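Hypothetical conserved protein (Geobacillus kaustophilus, PDB 2YXY) is of unknown function but belongs to the DUF1811 family, joining a predicted coiled-coil helical region to a small antiparallel sheet that is probably SH3-like. Local coordinates at residues L57-F62 / L102-L107. Residues are numbered along the deposited sequence; the frame is centred on the assembly and turned at random.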
loop_
_atom_site.group_PDB
_atom_site.type_symbol
_atom_site.label_atom_id
_atom_site.label_comp_id
_atom_site.label_asym_id
_atom_site.label_seq_id
_atom_site.Cartn_x
_atom_site.Cartn_y
_atom_site.Cartn_z
ATOM N N LEU A 57 -9.529 2.852 1.561
ATOM C CA LEU A 57 -10.053 2.333 0.297
ATOM C C LEU A 57 -11.061 1.213 0.530
ATOM O O LEU A 57 -11.211 0.708 1.645
ATOM C CB LEU A 57 -8.924 1.818 -0.601
ATOM C CG LEU A 57 -7.898 2.866 -1.052
ATOM C CD1 LEU A 57 -6.866 2.183 -1.939
ATOM C CD2 LEU A 57 -8.585 4.005 -1.817
ATOM N N ASN A 58 -11.732 0.805 -0.544
ATOM C CA ASN A 58 -12.751 -0.235 -0.451
ATOM C C ASN A 58 -12.251 -1.517 -1.098
ATOM O O ASN A 58 -12.033 -1.581 -2.313
ATOM C CB ASN A 58 -14.037 0.265 -1.127
ATOM C CG ASN A 58 -15.268 -0.531 -0.727
ATOM O OD1 ASN A 58 -16.391 -0.167 -1.092
ATOM N ND2 ASN A 58 -15.073 -1.614 0.023
ATOM N N PRO A 59 -12.048 -2.559 -0.282
ATOM C CA PRO A 59 -11.564 -3.861 -0.729
ATOM C C PRO A 59 -12.472 -4.453 -1.811
ATOM O O PRO A 59 -12.021 -5.231 -2.652
ATOM C CB PRO A 59 -11.575 -4.682 0.550
ATOM C CG PRO A 59 -11.343 -3.654 1.620
ATOM C CD PRO A 59 -12.240 -2.543 1.175
ATOM N N ALA A 60 -13.747 -4.068 -1.789
ATOM C CA ALA A 60 -14.727 -4.563 -2.758
ATOM C C ALA A 60 -14.416 -4.136 -4.189
ATOM O O ALA A 60 -14.794 -4.828 -5.127
ATOM C CB ALA A 60 -16.138 -4.098 -2.373
ATOM N N ASP A 61 -13.742 -2.998 -4.358
ATOM C CA ASP A 61 -13.388 -2.515 -5.686
ATOM C C ASP A 61 -12.388 -3.437 -6.375
ATOM O O ASP A 61 -12.113 -3.289 -7.569
ATOM C CB ASP A 61 -12.775 -1.117 -5.605
ATOM C CG ASP A 61 -13.707 -0.110 -4.986
ATOM O OD1 ASP A 61 -13.334 1.084 -4.929
ATOM O OD2 ASP A 61 -14.808 -0.514 -4.557
ATOM N N PHE A 62 -11.834 -4.380 -5.624
ATOM C CA PHE A 62 -10.850 -5.293 -6.189
ATOM C C PHE A 62 -11.402 -6.705 -6.263
ATOM O O PHE A 62 -12.126 -7.138 -5.366
ATOM C CB PHE A 62 -9.552 -5.211 -5.373
ATOM C CG PHE A 62 -9.010 -3.815 -5.298
ATOM C CD1 PHE A 62 -9.441 -2.943 -4.303
ATOM C CD2 PHE A 62 -8.175 -3.327 -6.301
ATOM C CE1 PHE A 62 -9.053 -1.613 -4.306
ATOM C CE2 PHE A 62 -7.785 -2.004 -6.316
ATOM C CZ PHE A 62 -8.230 -1.139 -5.313
ATOM N N LEU A 102 -0.158 -7.731 -1.056
ATOM C CA LEU A 102 0.039 -6.326 -1.370
ATOM C C LEU A 102 -1.130 -5.504 -0.860
ATOM O O LEU A 102 -2.278 -5.911 -1.018
ATOM C CB LEU A 102 0.155 -6.167 -2.887
ATOM C CG LEU A 102 1.229 -5.262 -3.493
ATOM C CD1 LEU A 102 2.610 -5.650 -2.962
ATOM C CD2 LEU A 102 1.191 -5.393 -5.014
ATOM N N PRO A 103 -0.855 -4.342 -0.228
ATOM C CA PRO A 103 -1.952 -3.496 0.279
ATOM C C PRO A 103 -2.738 -3.043 -0.947
ATOM O O PRO A 103 -2.127 -2.749 -1.997
ATOM C CB PRO A 103 -1.230 -2.310 0.953
ATOM C CG PRO A 103 0.170 -2.813 1.230
ATOM C CD PRO A 103 0.465 -3.721 0.021
ATOM N N ILE A 104 -4.065 -2.967 -0.830
ATOM C CA ILE A 104 -4.888 -2.567 -1.976
ATOM C C ILE A 104 -4.571 -1.155 -2.476
ATOM O O ILE A 104 -4.871 -0.801 -3.626
ATOM C CB ILE A 104 -6.422 -2.706 -1.665
ATOM C CG1 ILE A 104 -6.830 -1.884 -0.424
ATOM C CG2 ILE A 104 -6.745 -4.172 -1.416
ATOM C CD1 ILE A 104 -8.357 -1.955 -0.135
ATOM N N SER A 105 -3.930 -0.357 -1.628
ATOM C CA SER A 105 -3.557 1.000 -2.022
ATOM C C SER A 105 -2.460 0.987 -3.110
ATOM O O SER A 105 -2.178 2.017 -3.722
ATOM C CB SER A 105 -3.057 1.772 -0.794
ATOM O OG SER A 105 -2.032 1.035 -0.140
ATOM N N LEU A 106 -1.829 -0.166 -3.339
ATOM C CA LEU A 106 -0.791 -0.250 -4.367
ATOM C C LEU A 106 -1.303 -0.798 -5.729
ATOM O O LEU A 106 -0.503 -1.087 -6.610
ATOM C CB LEU A 106 0.402 -1.091 -3.851
ATOM C CG LEU A 106 1.133 -0.499 -2.608
ATOM C CD1 LEU A 106 2.388 -1.293 -2.305
ATOM C CD2 LEU A 106 1.526 0.967 -2.859
ATOM N N LEU A 107 -2.626 -0.922 -5.886
ATOM C CA LEU A 107 -3.246 -1.415 -7.122
ATOM C C LEU A 107 -4.041 -0.282 -7.771
ATOM O O LEU A 107 -4.960 0.260 -7.162
ATOM C CB LEU A 107 -4.193 -2.582 -6.823
ATOM C CG LEU A 107 -3.612 -3.775 -6.057
ATOM C CD1 LEU A 107 -4.725 -4.780 -5.789
ATOM C CD2 LEU A 107 -2.468 -4.415 -6.843
#
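Phe-62 lays one face of its ring over Ile-104. Ile-104 CB stands 4.3 Å from the ring centroid and 26° off the ring normal, a CH-pi contact. Leu-107 meets the same ring obliquely. Its CB lies 3.7 Å from Phe-62 CE2, and its CD1 comes 3.8 Å from Phe-62 CD2. Phe-62, Ile-104 and Leu-107 are all buried, and they form the tight part of the contact. An alanine in place of Phe-62 would probably open a gap over Ile-104 CB and leave Leu-107 CB and CD1 without their aromatic partner.

The other end of Ile-104 reaches towards the start of the loop. Ile-104 CG1 sits between the backbone N and the carbonyl carbon (chi1 57°). Ile-104 CD1 is anti to CA (chi2 177°), and this methyl touches Pro-59 N at 3.7 Å and Leu-57 CB at 3.8 Å. Pro-59 CG also packs against it. Leu-57 and Pro-59 form the solvent side, both partly exposed and less covered than Phe-62 and Ile-104. Leu-57 still makes one close approach, of CD1 to Ser-105 CA at 3.5 Å. No hydrogen bond joins the two segments; the side chains meet by apolar and CH-pi contacts.

Each segment contains a short 3-10 turn, 59-61 and 104-106. In the first, Phe-62 N bonds to Pro-59 O at 3.1 Å. That same oxygen lies in plane at the edge of the Phe-62 ring. The Ser-105 hydroxyl bonds to Ala-50 O of helix 39-54, and Ile-104 touches Ala-54 of that helix. Phe-62 also meets Tyr-68 and Leu-83, while Leu-107 packs on Phe-78 and Ala-88. The contact thus packs the loop between helix 39-54 and strand 67-70 onto the 3-10 turn after edge strand 100-103 of the four-stranded antiparallel sheet, in a domain that is probably SH3-like.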